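PDB 2DY1: elongation factor G from Thermus thermophilus, which binds GTP and magnesium and, as an elongation factor of the G family, probably hydrolyses GTP while driving translocation on the ribosome. Local coordinates for residues A[134-139]-A[167-172]; A[140-145]-A[250-255]; A[148-151]-A[155-158]; A[178-183]-A[189-194]. One frame throughout, in Å; residues are numbered along the deposited sequence.

Interaction 1. Residues A[134-139]-A[167-172]; sequences TKLDKG and GKWVGL. With GTP (guanosine-5'-triphosphate), chain C.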
loop_
_atom_site.group_PDB
_atom_site.type_symbol
_atom_site.label_atom_id
_atom_site.label_comp_id
_atom_site.label_asym_id
_atom_site.label_seq_id
_atom_site.Cartn_x
_atom_site.Cartn_y
_atom_site.Cartn_z
ATOM N N THR A 134 4.636 -16.847 17.471
ATOM C CA THR A 134 4.450 -18.114 16.768
ATOM C C THR A 134 5.775 -18.815 16.505
ATOM O O THR A 134 6.837 -18.269 16.762
ATOM C CB THR A 134 3.840 -17.859 15.398
ATOM O OG1 THR A 134 4.729 -16.994 14.663
ATOM C CG2 THR A 134 2.458 -17.193 15.546
ATOM N N LYS A 135 5.678 -20.035 15.979
ATOM C CA LYS A 135 6.850 -20.817 15.579
ATOM C C LYS A 135 7.921 -21.110 16.631
ATOM O O LYS A 135 9.074 -21.400 16.281
ATOM C CB LYS A 135 7.509 -20.139 14.364
ATOM C CG LYS A 135 6.577 -20.004 13.165
ATOM C CD LYS A 135 7.343 -19.512 11.918
ATOM C CE LYS A 135 6.492 -19.598 10.649
ATOM N NZ LYS A 135 7.281 -19.318 9.391
ATOM N N LEU A 136 7.573 -21.042 17.915
ATOM C CA LEU A 136 8.590 -21.342 18.918
ATOM C C LEU A 136 9.033 -22.813 18.791
ATOM O O LEU A 136 10.133 -23.166 19.237
ATOM C CB LEU A 136 8.062 -21.058 20.331
ATOM C CG LEU A 136 9.087 -21.193 21.469
ATOM C CD1 LEU A 136 10.191 -20.161 21.283
ATOM C CD2 LEU A 136 8.407 -21.008 22.826
ATOM N N ASP A 137 8.216 -23.652 18.162
ATOM C CA ASP A 137 8.562 -25.071 18.010
ATOM C C ASP A 137 9.774 -25.252 17.115
ATOM O O ASP A 137 10.393 -26.327 17.103
ATOM C CB ASP A 137 7.384 -25.877 17.452
ATOM C CG ASP A 137 6.895 -25.349 16.109
ATOM O OD1 ASP A 137 6.543 -24.144 16.041
ATOM O OD2 ASP A 137 6.854 -26.141 15.134
ATOM N N LYS A 138 10.124 -24.211 16.369
ATOM C CA LYS A 138 11.283 -24.301 15.502
ATOM C C LYS A 138 12.606 -24.110 16.268
ATOM O O LYS A 138 13.679 -24.253 15.684
ATOM C CB LYS A 138 11.127 -23.331 14.325
ATOM C CG LYS A 138 9.867 -23.652 13.518
ATOM C CD LYS A 138 9.706 -22.813 12.256
ATOM C CE LYS A 138 10.555 -23.343 11.109
ATOM N NZ LYS A 138 10.331 -22.540 9.869
ATOM N N GLY A 139 12.535 -23.790 17.568
ATOM C CA GLY A 139 13.752 -23.692 18.382
ATOM C C GLY A 139 14.333 -22.420 19.002
ATOM O O GLY A 139 15.406 -22.473 19.628
ATOM N N GLY A 167 13.323 -30.068 26.727
ATOM C CA GLY A 167 13.709 -29.271 25.572
ATOM C C GLY A 167 12.648 -29.066 24.502
ATOM O O GLY A 167 12.852 -28.281 23.580
ATOM N N LYS A 168 11.517 -29.756 24.623
ATOM C CA LYS A 168 10.447 -29.636 23.647
ATOM C C LYS A 168 9.353 -28.694 24.147
ATOM O O LYS A 168 8.891 -28.826 25.285
ATOM C CB LYS A 168 9.846 -31.013 23.385
ATOM C CG LYS A 168 8.659 -31.021 22.431
ATOM C CD LYS A 168 8.097 -32.422 22.310
ATOM C CE LYS A 168 6.909 -32.486 21.371
ATOM N NZ LYS A 168 6.277 -33.837 21.414
ATOM N N TRP A 169 8.944 -27.751 23.303
ATOM C CA TRP A 169 7.875 -26.811 23.684
ATOM C C TRP A 169 6.555 -27.570 23.616
ATOM O O TRP A 169 6.181 -28.071 22.552
ATOM C CB TRP A 169 7.845 -25.637 22.717
ATOM C CG TRP A 169 6.691 -24.709 22.958
ATOM C CD1 TRP A 169 6.278 -24.204 24.167
ATOM C CD2 TRP A 169 5.836 -24.140 21.968
ATOM N NE1 TRP A 169 5.217 -23.349 23.984
ATOM C CE2 TRP A 169 4.924 -23.290 22.644
ATOM C CE3 TRP A 169 5.747 -24.264 20.572
ATOM C CZ2 TRP A 169 3.940 -22.564 21.975
ATOM C CZ3 TRP A 169 4.758 -23.541 19.904
ATOM C CH2 TRP A 169 3.870 -22.701 20.612
ATOM N N VAL A 170 5.854 -27.649 24.740
ATOM C CA VAL A 170 4.595 -28.387 24.824
ATOM C C VAL A 170 3.422 -27.596 25.359
ATOM O O VAL A 170 2.300 -28.097 25.362
ATOM C CB VAL A 170 4.721 -29.644 25.733
ATOM C CG1 VAL A 170 5.803 -30.564 25.188
ATOM C CG2 VAL A 170 5.048 -29.233 27.186
ATOM N N GLY A 171 3.657 -26.369 25.809
ATOM C CA GLY A 171 2.545 -25.636 26.372
ATOM C C GLY A 171 2.832 -24.238 26.859
ATOM O O GLY A 171 3.798 -23.590 26.453
ATOM N N LEU A 172 1.969 -23.799 27.773
ATOM C CA LEU A 172 2.020 -22.451 28.302
ATOM C C LEU A 172 2.012 -22.380 29.808
ATOM O O LEU A 172 1.408 -23.219 30.481
ATOM C CB LEU A 172 0.768 -21.669 27.856
ATOM C CG LEU A 172 0.392 -21.569 26.383
ATOM C CD1 LEU A 172 -0.840 -20.688 26.235
ATOM C CD2 LEU A 172 1.569 -20.981 25.622
HETATM P PG GTP C . 1.571 -14.310 4.888
HETATM O O1G GTP C . 2.336 -14.680 3.524
HETATM O O2G GTP C . -0.012 -14.368 4.636
HETATM O O3G GTP C . 2.001 -13.015 5.461
HETATM O O3B GTP C . 1.960 -15.551 5.839
HETATM P PB GTP C . 1.206 -15.934 7.203
HETATM O O1B GTP C . 1.657 -15.010 8.270
HETATM O O2B GTP C . -0.252 -16.039 6.955
HETATM O O3A GTP C . 1.871 -17.352 7.549
HETATM P PA GTP C . 1.240 -18.767 7.136
HETATM O O1A GTP C . 0.123 -19.083 8.054
HETATM O O2A GTP C . 0.982 -18.769 5.677
HETATM O "O5'" GTP C . 2.434 -19.791 7.466
HETATM C "C5'" GTP C . 3.571 -19.817 6.602
HETATM C "C4'" GTP C . 4.391 -21.080 6.861
HETATM O "O4'" GTP C . 4.659 -21.112 8.273
HETATM C "C3'" GTP C . 3.550 -22.320 6.550
HETATM O "O3'" GTP C . 4.414 -23.374 6.115
HETATM C "C2'" GTP C . 2.940 -22.661 7.908
HETATM O "O2'" GTP C . 2.689 -24.069 7.975
HETATM C "C1'" GTP C . 4.142 -22.345 8.796
HETATM N N9 GTP C . 3.778 -22.153 10.218
HETATM C C8 GTP C . 2.856 -21.312 10.684
HETATM N N7 GTP C . 2.892 -21.302 12.015
HETATM C C5 GTP C . 3.841 -22.149 12.405
HETATM C C6 GTP C . 4.322 -22.547 13.648
HETATM O O6 GTP C . 3.894 -22.061 14.693
HETATM N N1 GTP C . 5.347 -23.500 13.694
HETATM C C2 GTP C . 5.867 -24.027 12.505
HETATM N N2 GTP C . 6.843 -24.930 12.544
HETATM N N3 GTP C . 5.381 -23.614 11.325
HETATM C C4 GTP C . 4.400 -22.703 11.258
#
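L136 lies across the indole of W169 at about a right angle, and D137 meets the benzo end of the same ring. Along L136, CB packs 4.0 Å from W169 CE3; CG stands anti to the backbone N (chi1 -174°), and from there the branch CD2 lies over the five-membered ring, 3.9 Å from its centroid and almost on the ring normal, a CH-pi contact. D137 approaches the six-membered ring with its backbone, D137 N lying 3.5 Å from W169 CE3, and its CB sits at the ring edge, in plane. W169 also turns NE1 back to its own strand, in a weak hydrogen bond to G171 O.

The same loop also binds the nucleotide. D137 OD1 takes a nearly straight bond from N1 of GTP (2.7 Å, 170°), and D137 OD2 accepts one from N2 of GTP at 2.9 Å. K135 N donates to O6 of GTP, while the extended K135 side chain runs along the base, its CG 3.4 Å from GTP C6. Sequence and geometry fit the base-recognition (N/T)KxD motif of GTPases. W169 packs against L136 and D137 on the protein side, and the paired carboxylate bonds read N1 and N2 together, consistent with selection for guanine.

Interaction 2. Residues A[140-145]-A[250-255]; sequences GDYYAL and VALASG. With GTP (guanosine-5'-triphosphate), chain C.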
loop_
_atom_site.group_PDB
_atom_site.type_symbol
_atom_site.label_atom_id
_atom_site.label_comp_id
_atom_site.label_asym_id
_atom_site.label_seq_id
_atom_site.Cartn_x
_atom_site.Cartn_y
_atom_site.Cartn_z
ATOM N N GLY A 140 13.635 -21.301 18.870
ATOM C CA GLY A 140 14.120 -20.026 19.383
ATOM C C GLY A 140 14.197 -19.783 20.880
ATOM O O GLY A 140 13.847 -20.633 21.684
ATOM N N ASP A 141 14.671 -18.592 21.239
ATOM C CA ASP A 141 14.838 -18.195 22.638
ATOM C C ASP A 141 13.773 -17.158 22.998
ATOM O O ASP A 141 13.925 -15.958 22.734
ATOM C CB ASP A 141 16.237 -17.601 22.856
ATOM C CG ASP A 141 16.470 -17.174 24.300
ATOM O OD1 ASP A 141 15.525 -17.276 25.104
ATOM O OD2 ASP A 141 17.592 -16.738 24.643
ATOM N N TYR A 142 12.710 -17.633 23.625
ATOM C CA TYR A 142 11.596 -16.770 23.987
ATOM C C TYR A 142 11.971 -15.635 24.927
ATOM O O TYR A 142 11.466 -14.527 24.796
ATOM C CB TYR A 142 10.497 -17.605 24.630
ATOM C CG TYR A 142 9.194 -16.878 24.818
ATOM C CD1 TYR A 142 8.316 -16.712 23.745
ATOM C CD2 TYR A 142 8.823 -16.391 26.062
ATOM C CE1 TYR A 142 7.088 -16.079 23.917
ATOM C CE2 TYR A 142 7.586 -15.745 26.239
ATOM C CZ TYR A 142 6.737 -15.604 25.162
ATOM O OH TYR A 142 5.502 -15.015 25.345
ATOM N N TYR A 143 12.859 -15.902 25.875
ATOM C CA TYR A 143 13.235 -14.876 26.824
ATOM C C TYR A 143 14.027 -13.750 26.186
ATOM O O TYR A 143 13.813 -12.589 26.519
ATOM C CB TYR A 143 13.970 -15.519 27.998
ATOM C CG TYR A 143 13.044 -16.457 28.735
ATOM C CD1 TYR A 143 12.931 -17.803 28.367
ATOM C CD2 TYR A 143 12.195 -15.968 29.720
ATOM C CE1 TYR A 143 11.979 -18.637 28.968
ATOM C CE2 TYR A 143 11.245 -16.782 30.327
ATOM C CZ TYR A 143 11.144 -18.115 29.945
ATOM O OH TYR A 143 10.205 -18.911 30.557
ATOM N N ALA A 144 14.916 -14.082 25.251
ATOM C CA ALA A 144 15.677 -13.058 24.556
ATOM C C ALA A 144 14.701 -12.280 23.666
ATOM O O ALA A 144 14.853 -11.075 23.481
ATOM C CB ALA A 144 16.785 -13.695 23.711
ATOM N N LEU A 145 13.704 -12.975 23.115
ATOM C CA LEU A 145 12.711 -12.315 22.267
ATOM C C LEU A 145 11.939 -11.294 23.091
ATOM O O LEU A 145 11.730 -10.181 22.633
ATOM C CB LEU A 145 11.752 -13.343 21.659
ATOM C CG LEU A 145 10.592 -12.720 20.868
ATOM C CD1 LEU A 145 11.110 -11.905 19.690
ATOM C CD2 LEU A 145 9.680 -13.828 20.377
ATOM N N VAL A 250 1.712 -9.877 25.491
ATOM C CA VAL A 250 2.439 -10.795 24.619
ATOM C C VAL A 250 1.972 -12.208 24.950
ATOM O O VAL A 250 2.140 -12.700 26.076
ATOM C CB VAL A 250 3.969 -10.711 24.845
ATOM C CG1 VAL A 250 4.700 -11.675 23.891
ATOM C CG2 VAL A 250 4.455 -9.297 24.620
ATOM N N ALA A 251 1.374 -12.858 23.961
ATOM C CA ALA A 251 0.862 -14.204 24.106
ATOM C C ALA A 251 1.700 -15.156 23.257
ATOM O O ALA A 251 2.424 -14.735 22.359
ATOM C CB ALA A 251 -0.602 -14.260 23.651
ATOM N N LEU A 252 1.593 -16.434 23.580
ATOM C CA LEU A 252 2.309 -17.471 22.858
ATOM C C LEU A 252 1.284 -18.444 22.293
ATOM O O LEU A 252 0.471 -18.997 23.044
ATOM C CB LEU A 252 3.241 -18.187 23.854
ATOM C CG LEU A 252 4.220 -19.294 23.496
ATOM C CD1 LEU A 252 5.176 -18.872 22.387
ATOM C CD2 LEU A 252 4.999 -19.614 24.781
ATOM N N ALA A 253 1.310 -18.667 20.975
ATOM C CA ALA A 253 0.369 -19.614 20.373
ATOM C C ALA A 253 0.894 -20.045 19.014
ATOM O O ALA A 253 1.614 -19.299 18.358
ATOM C CB ALA A 253 -1.031 -18.974 20.213
ATOM N N SER A 254 0.532 -21.259 18.608
ATOM C CA SER A 254 0.945 -21.779 17.308
ATOM C C SER A 254 -0.226 -22.548 16.707
ATOM O O SER A 254 -0.778 -23.443 17.336
ATOM C CB SER A 254 2.126 -22.732 17.443
ATOM O OG SER A 254 2.283 -23.479 16.244
ATOM N N GLY A 255 -0.619 -22.184 15.487
ATOM C CA GLY A 255 -1.707 -22.922 14.871
ATOM C C GLY A 255 -1.208 -24.243 14.303
ATOM O O GLY A 255 -1.978 -25.172 14.123
HETATM P PG GTP C . 1.571 -14.310 4.888
HETATM O O1G GTP C . 2.336 -14.680 3.524
HETATM O O2G GTP C . -0.012 -14.368 4.636
HETATM O O3G GTP C . 2.001 -13.015 5.461
HETATM O O3B GTP C . 1.960 -15.551 5.839
HETATM P PB GTP C . 1.206 -15.934 7.203
HETATM O O1B GTP C . 1.657 -15.010 8.270
HETATM O O2B GTP C . -0.252 -16.039 6.955
HETATM O O3A GTP C . 1.871 -17.352 7.549
HETATM P PA GTP C . 1.240 -18.767 7.136
HETATM O O1A GTP C . 0.123 -19.083 8.054
HETATM O O2A GTP C . 0.982 -18.769 5.677
HETATM O "O5'" GTP C . 2.434 -19.791 7.466
HETATM C "C5'" GTP C . 3.571 -19.817 6.602
HETATM C "C4'" GTP C . 4.391 -21.080 6.861
HETATM O "O4'" GTP C . 4.659 -21.112 8.273
HETATM C "C3'" GTP C . 3.550 -22.320 6.550
HETATM O "O3'" GTP C . 4.414 -23.374 6.115
HETATM C "C2'" GTP C . 2.940 -22.661 7.908
HETATM O "O2'" GTP C . 2.689 -24.069 7.975
HETATM C "C1'" GTP C . 4.142 -22.345 8.796
HETATM N N9 GTP C . 3.778 -22.153 10.218
HETATM C C8 GTP C . 2.856 -21.312 10.684
HETATM N N7 GTP C . 2.892 -21.302 12.015
HETATM C C5 GTP C . 3.841 -22.149 12.405
HETATM C C6 GTP C . 4.322 -22.547 13.648
HETATM O O6 GTP C . 3.894 -22.061 14.693
HETATM N N1 GTP C . 5.347 -23.500 13.694
HETATM C C2 GTP C . 5.867 -24.027 12.505
HETATM N N2 GTP C . 6.843 -24.930 12.544
HETATM N N3 GTP C . 5.381 -23.614 11.325
HETATM C C4 GTP C . 4.400 -22.703 11.258
#
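One face of the Y142 ring is covered by L252, whose CD2 sits 4.2 Å from the ring plane, nearer its border than its centre, while L252 CD1 comes to 3.7 Å from Y142 CE1 beside it. This is helix-on-sheet packing in the P-loop GTPase fold: the first turn of helix 142-153 rests on strand 248-252 of the central sheet. With CG anti to the backbone N (chi1 -169°), the tyrosine reaches down to the sheet, where its OH end runs alongside V250, 3.7 Å from V250 CG1. Y142 is buried, and its hydroxyl is hydrogen-bonded to D160 O of the adjoining strand; P162 and V133 add apolar cover around the ring.

At the start of the helix D141 is the N-cap. Its OD1 accepts two weak bonds, from Y143 N at 3.1 Å and from A144 N at 3.3 Å.

Past its end, strand 248-252 runs on to the nucleotide, so the residues that pack on Y142 and the one that touches the base share one short piece of chain. S254 belongs to the GTP site; its OG also accepts from R257 N and, weakly, from E256 N. The same S254 OG donates to O6 of GTP at 2.6 Å.

Interaction 3. Residues A[148-151]-A[155-158]; sequences DLRS and PILP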
loop_
_atom_site.group_PDB
_atom_site.type_symbol
_atom_site.label_atom_id
_atom_site.label_comp_id
_atom_site.label_asym_id
_atom_site.label_seq_id
_atom_site.Cartn_x
_atom_site.Cartn_y
_atom_site.Cartn_z
ATOM N N ASP A 148 13.996 -8.279 23.376
ATOM C CA ASP A 148 14.059 -7.579 22.104
ATOM C C ASP A 148 12.755 -6.830 21.846
ATOM O O ASP A 148 12.767 -5.729 21.313
ATOM C CB ASP A 148 14.313 -8.552 20.954
ATOM C CG ASP A 148 15.706 -9.161 20.986
ATOM O OD1 ASP A 148 16.578 -8.667 21.744
ATOM O OD2 ASP A 148 15.920 -10.130 20.227
ATOM N N LEU A 149 11.634 -7.446 22.210
ATOM C CA LEU A 149 10.336 -6.799 22.023
ATOM C C LEU A 149 10.257 -5.556 22.904
ATOM O O LEU A 149 9.757 -4.520 22.478
ATOM C CB LEU A 149 9.202 -7.752 22.374
ATOM C CG LEU A 149 8.998 -8.893 21.381
ATOM C CD1 LEU A 149 7.952 -9.856 21.913
ATOM C CD2 LEU A 149 8.566 -8.323 20.029
ATOM N N ARG A 150 10.752 -5.661 24.133
ATOM C CA ARG A 150 10.735 -4.510 25.035
ATOM C C ARG A 150 11.599 -3.378 24.464
ATOM O O ARG A 150 11.216 -2.201 24.502
ATOM C CB ARG A 150 11.236 -4.920 26.420
ATOM C CG ARG A 150 11.116 -3.802 27.457
ATOM C CD ARG A 150 11.433 -4.314 28.863
ATOM N NE ARG A 150 10.468 -5.306 29.338
ATOM C CZ ARG A 150 9.181 -5.057 29.569
ATOM N NH1 ARG A 150 8.681 -3.841 29.370
ATOM N NH2 ARG A 150 8.389 -6.025 30.010
ATOM N N SER A 151 12.758 -3.740 23.924
ATOM C CA SER A 151 13.675 -2.758 23.354
ATOM C C SER A 151 13.100 -2.040 22.144
ATOM O O SER A 151 13.329 -0.848 21.950
ATOM C CB SER A 151 14.984 -3.432 22.918
ATOM O OG SER A 151 15.702 -3.944 24.023
ATOM N N PRO A 155 6.443 -0.844 26.226
ATOM C CA PRO A 155 5.706 -1.463 27.319
ATOM C C PRO A 155 4.980 -2.780 27.066
ATOM O O PRO A 155 3.768 -2.873 27.217
ATOM C CB PRO A 155 4.781 -0.338 27.789
ATOM C CG PRO A 155 4.479 0.379 26.521
ATOM C CD PRO A 155 5.789 0.403 25.780
ATOM N N ILE A 156 5.738 -3.811 26.717
ATOM C CA ILE A 156 5.127 -5.118 26.514
ATOM C C ILE A 156 4.759 -5.714 27.868
ATOM O O ILE A 156 5.305 -5.330 28.914
ATOM C CB ILE A 156 6.058 -6.092 25.753
ATOM C CG1 ILE A 156 7.402 -6.223 26.476
ATOM C CG2 ILE A 156 6.246 -5.600 24.337
ATOM C CD1 ILE A 156 7.886 -7.645 26.615
ATOM N N LEU A 157 3.826 -6.655 27.855
ATOM C CA LEU A 157 3.367 -7.275 29.085
ATOM C C LEU A 157 3.266 -8.780 28.838
ATOM O O LEU A 157 2.311 -9.255 28.234
ATOM C CB LEU A 157 1.996 -6.712 29.460
ATOM C CG LEU A 157 1.483 -7.073 30.853
ATOM C CD1 LEU A 157 2.161 -6.181 31.888
ATOM C CD2 LEU A 157 -0.007 -6.881 30.915
ATOM N N PRO A 158 4.254 -9.548 29.308
ATOM C CA PRO A 158 4.201 -11.002 29.091
ATOM C C PRO A 158 3.042 -11.673 29.812
ATOM O O PRO A 158 2.941 -11.614 31.028
ATOM C CB PRO A 158 5.552 -11.493 29.625
ATOM C CG PRO A 158 6.440 -10.266 29.508
ATOM C CD PRO A 158 5.522 -9.143 29.931
HETATM O O HOH W 1 5.950 -3.514 30.818
#
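P155 comes obliquely to the guanidinium of R150, its CA 4.3 Å from R150 NH1, a distant touch. I156 then carries most of the contact, because its side chain points at the helix. Its CG1 lies over one face of the R150 guanidinium, 3.6 Å from the plane and nearer the border of the group than its centre, while CG2 goes the other way to L149, 4.1 Å from L149 CB. The first torsion explains this division: CG1 stands between the backbone N and the carbonyl carbon (chi1 56°), with CG2 on the backbone N side.

The carbonyl of I156 is gripped twice by the same arginine. R150 NH2 donates to I156 O directly, in a weak bond of 3.3 Å and 139°, and R150 NH1 donates a hydrogen bond to a water 3.1 Å away, which in turn donates to I156 O at 2.7 Å. A bend at chi3 (-65°) folds the arginine back over the strand to make this possible. L157 points away from the helix, and its side chain packs on V208 and A211 of helix 198-213. P158 closes the segment, with CD 4.2 Å from R150 NH2.

This is the tight return from helix 142-153 into strand 156-165, an alpha-to-beta connection of the alpha/beta P-loop GTPase fold.

Interaction 4. Residues A[178-183]-A[189-194]; sequences GKAYRY and REAEVP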
loop_
_atom_site.group_PDB
_atom_site.type_symbol
_atom_site.label_atom_id
_atom_site.label_comp_id
_atom_site.label_asym_id
_atom_site.label_seq_id
_atom_site.Cartn_x
_atom_site.Cartn_y
_atom_site.Cartn_z
ATOM N N GLY A 178 -0.137 -18.392 37.698
ATOM C CA GLY A 178 0.828 -19.372 38.173
ATOM C C GLY A 178 0.351 -20.785 37.900
ATOM O O GLY A 178 0.452 -21.677 38.745
ATOM N N LYS A 179 -0.193 -20.987 36.705
ATOM C CA LYS A 179 -0.684 -22.291 36.315
ATOM C C LYS A 179 -0.095 -22.616 34.963
ATOM O O LYS A 179 0.267 -21.716 34.205
ATOM C CB LYS A 179 -2.212 -22.299 36.257
ATOM C CG LYS A 179 -2.860 -22.153 37.635
ATOM C CD LYS A 179 -4.349 -22.411 37.588
ATOM C CE LYS A 179 -4.972 -22.213 38.965
ATOM N NZ LYS A 179 -6.452 -22.378 38.934
ATOM N N ALA A 180 0.021 -23.903 34.675
ATOM C CA ALA A 180 0.599 -24.324 33.417
ATOM C C ALA A 180 -0.330 -25.309 32.716
ATOM O O ALA A 180 -1.140 -25.993 33.358
ATOM C CB ALA A 180 1.960 -24.967 33.661
ATOM N N TYR A 181 -0.188 -25.383 31.397
ATOM C CA TYR A 181 -1.018 -26.258 30.584
ATOM C C TYR A 181 -0.192 -26.881 29.482
ATOM O O TYR A 181 0.550 -26.180 28.798
ATOM C CB TYR A 181 -2.151 -25.451 29.943
ATOM C CG TYR A 181 -2.962 -24.688 30.962
ATOM C CD1 TYR A 181 -2.567 -23.423 31.385
ATOM C CD2 TYR A 181 -4.060 -25.283 31.583
ATOM C CE1 TYR A 181 -3.248 -22.761 32.415
ATOM C CE2 TYR A 181 -4.745 -24.638 32.616
ATOM C CZ TYR A 181 -4.336 -23.383 33.024
ATOM O OH TYR A 181 -5.027 -22.756 34.037
ATOM N N ARG A 182 -0.329 -28.187 29.301
ATOM C CA ARG A 182 0.410 -28.859 28.244
ATOM C C ARG A 182 -0.572 -29.327 27.185
ATOM O O ARG A 182 -1.747 -29.569 27.475
ATOM C CB ARG A 182 1.200 -30.053 28.801
ATOM C CG ARG A 182 0.364 -31.240 29.199
ATOM C CD ARG A 182 1.232 -32.358 29.809
ATOM N NE ARG A 182 2.351 -32.788 28.971
ATOM C CZ ARG A 182 2.267 -33.653 27.961
ATOM N NH1 ARG A 182 1.100 -34.208 27.635
ATOM N NH2 ARG A 182 3.355 -33.965 27.276
ATOM N N TYR A 183 -0.086 -29.451 25.960
ATOM C CA TYR A 183 -0.911 -29.878 24.847
ATOM C C TYR A 183 -0.419 -31.152 24.195
ATOM O O TYR A 183 0.780 -31.372 24.051
ATOM C CB TYR A 183 -0.950 -28.781 23.772
ATOM C CG TYR A 183 -1.664 -27.548 24.212
ATOM C CD1 TYR A 183 -1.080 -26.659 25.117
ATOM C CD2 TYR A 183 -2.956 -27.282 23.757
ATOM C CE1 TYR A 183 -1.770 -25.534 25.557
ATOM C CE2 TYR A 183 -3.643 -26.170 24.192
ATOM C CZ TYR A 183 -3.052 -25.301 25.084
ATOM O OH TYR A 183 -3.733 -24.185 25.485
ATOM N N ARG A 189 -4.313 -29.952 28.917
ATOM C CA ARG A 189 -4.508 -30.485 30.274
ATOM C C ARG A 189 -3.595 -29.677 31.169
ATOM O O ARG A 189 -2.502 -29.291 30.750
ATOM C CB ARG A 189 -4.070 -31.914 30.429
ATOM C CG ARG A 189 -4.830 -33.022 29.636
ATOM C CD ARG A 189 -6.254 -33.377 30.164
ATOM N NE ARG A 189 -6.361 -33.850 31.568
ATOM C CZ ARG A 189 -6.401 -35.108 32.023
ATOM N NH1 ARG A 189 -6.556 -35.346 33.323
ATOM N NH2 ARG A 189 -6.213 -36.104 31.173
ATOM N N GLU A 190 -4.048 -29.388 32.383
ATOM C CA GLU A 190 -3.242 -28.611 33.316
ATOM C C GLU A 190 -2.002 -29.422 33.685
ATOM O O GLU A 190 -2.035 -30.648 33.761
ATOM C CB GLU A 190 -4.023 -28.267 34.595
ATOM C CG GLU A 190 -3.291 -27.215 35.437
ATOM C CD GLU A 190 -4.089 -26.690 36.626
ATOM O OE1 GLU A 190 -5.306 -26.968 36.732
ATOM O OE2 GLU A 190 -3.486 -25.978 37.455
ATOM N N ALA A 191 -0.912 -28.710 33.904
ATOM C CA ALA A 191 0.356 -29.311 34.259
ATOM C C ALA A 191 0.922 -28.498 35.406
ATOM O O ALA A 191 0.424 -27.407 35.725
ATOM C CB ALA A 191 1.310 -29.276 33.055
ATOM N N GLU A 192 1.966 -29.016 36.045
ATOM C CA GLU A 192 2.581 -28.284 37.139
ATOM C C GLU A 192 3.625 -27.338 36.577
ATOM O O GLU A 192 4.231 -27.635 35.543
ATOM C CB GLU A 192 3.297 -29.255 38.088
ATOM C CG GLU A 192 2.391 -30.243 38.742
ATOM C CD GLU A 192 1.766 -29.681 39.997
ATOM O OE1 GLU A 192 1.777 -28.442 40.174
ATOM O OE2 GLU A 192 1.258 -30.479 40.803
ATOM N N VAL A 193 3.827 -26.201 37.237
ATOM C CA VAL A 193 4.876 -25.284 36.811
ATOM C C VAL A 193 6.135 -26.016 37.270
ATOM O O VAL A 193 6.257 -26.367 38.452
ATOM C CB VAL A 193 4.815 -23.929 37.538
ATOM C CG1 VAL A 193 6.060 -23.123 37.201
ATOM C CG2 VAL A 193 3.555 -23.159 37.129
ATOM N N PRO A 194 7.072 -26.284 36.346
ATOM C CA PRO A 194 8.292 -26.990 36.744
ATOM C C PRO A 194 9.006 -26.283 37.910
ATOM O O PRO A 194 9.123 -25.061 37.918
ATOM C CB PRO A 194 9.131 -26.976 35.468
ATOM C CG PRO A 194 8.110 -26.967 34.386
ATOM C CD PRO A 194 7.087 -25.981 34.903
HETATM O O HOH W 2 -0.799 -25.565 37.117
#
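A beta hairpin, strands 179-184 and 187-191, forms the outer edge of the GTPase-domain sheet here, and this contact is its antiparallel ladder. R182 and R189 make a hydrogen-bonded pair: R182 N to R189 O is 2.8 Å and the return bond, R189 N to R182 O, is 3.0 Å. A180 and A191 form the next such pair, but with one direct bond, A191 N to A180 O (2.8 Å), its donor 51° out of the carbonyl plane. In place of the second, a water accepts from A180 N and donates to A191 O at 2.6 Å, while also donating to E190 OE2.

Between them Y181 and E190 are a non-hydrogen-bonded pair, their ring and carboxylate planes 33° apart. The extended glutamate, CG anti to the backbone N (chi1 -168°), passes the tyrosine so that E190 CG lies 4.1 Å from Y181 CE2. E190 OE2 reaches K179 CD, though K179 NZ stays 4.9 Å from E190 OE2 and forms no salt bridge. On the other face, A180 CB packs on A191 CB and on V193 CG2, 4.2 Å away.

R182 continues to salt bridges with E165 and E184. Strand 179-184 is bonded along its other edge to strand 168-174, V193 O accepts from R198 of helix 198-213, and strand 187-191 is outermost in the sheet within this chain.

All four contacts belong to the GTPase domain and reach the same mixed sheet. Interactions 1 and 2 lie at the nucleotide, their centres 8 Å apart, and join through W169: its CZ2 is 3.6 Å from L252 CG and its CH2 3.6 Å from S254 CB. Together they hold the guanine from two loops, with O6 of GTP shared by K135 N and S254 OG. Interaction 3 sits farther along the helix that interaction 2 also uses. Their centres are 12 Å apart, and they meet where V250 N is 2.9 Å from L157 O. Interaction 4, far from the nucleotide, adjoins interaction 1 through V170 O to Y183 N, 2.8 Å, and is about 24 Å from interaction 3 between centres.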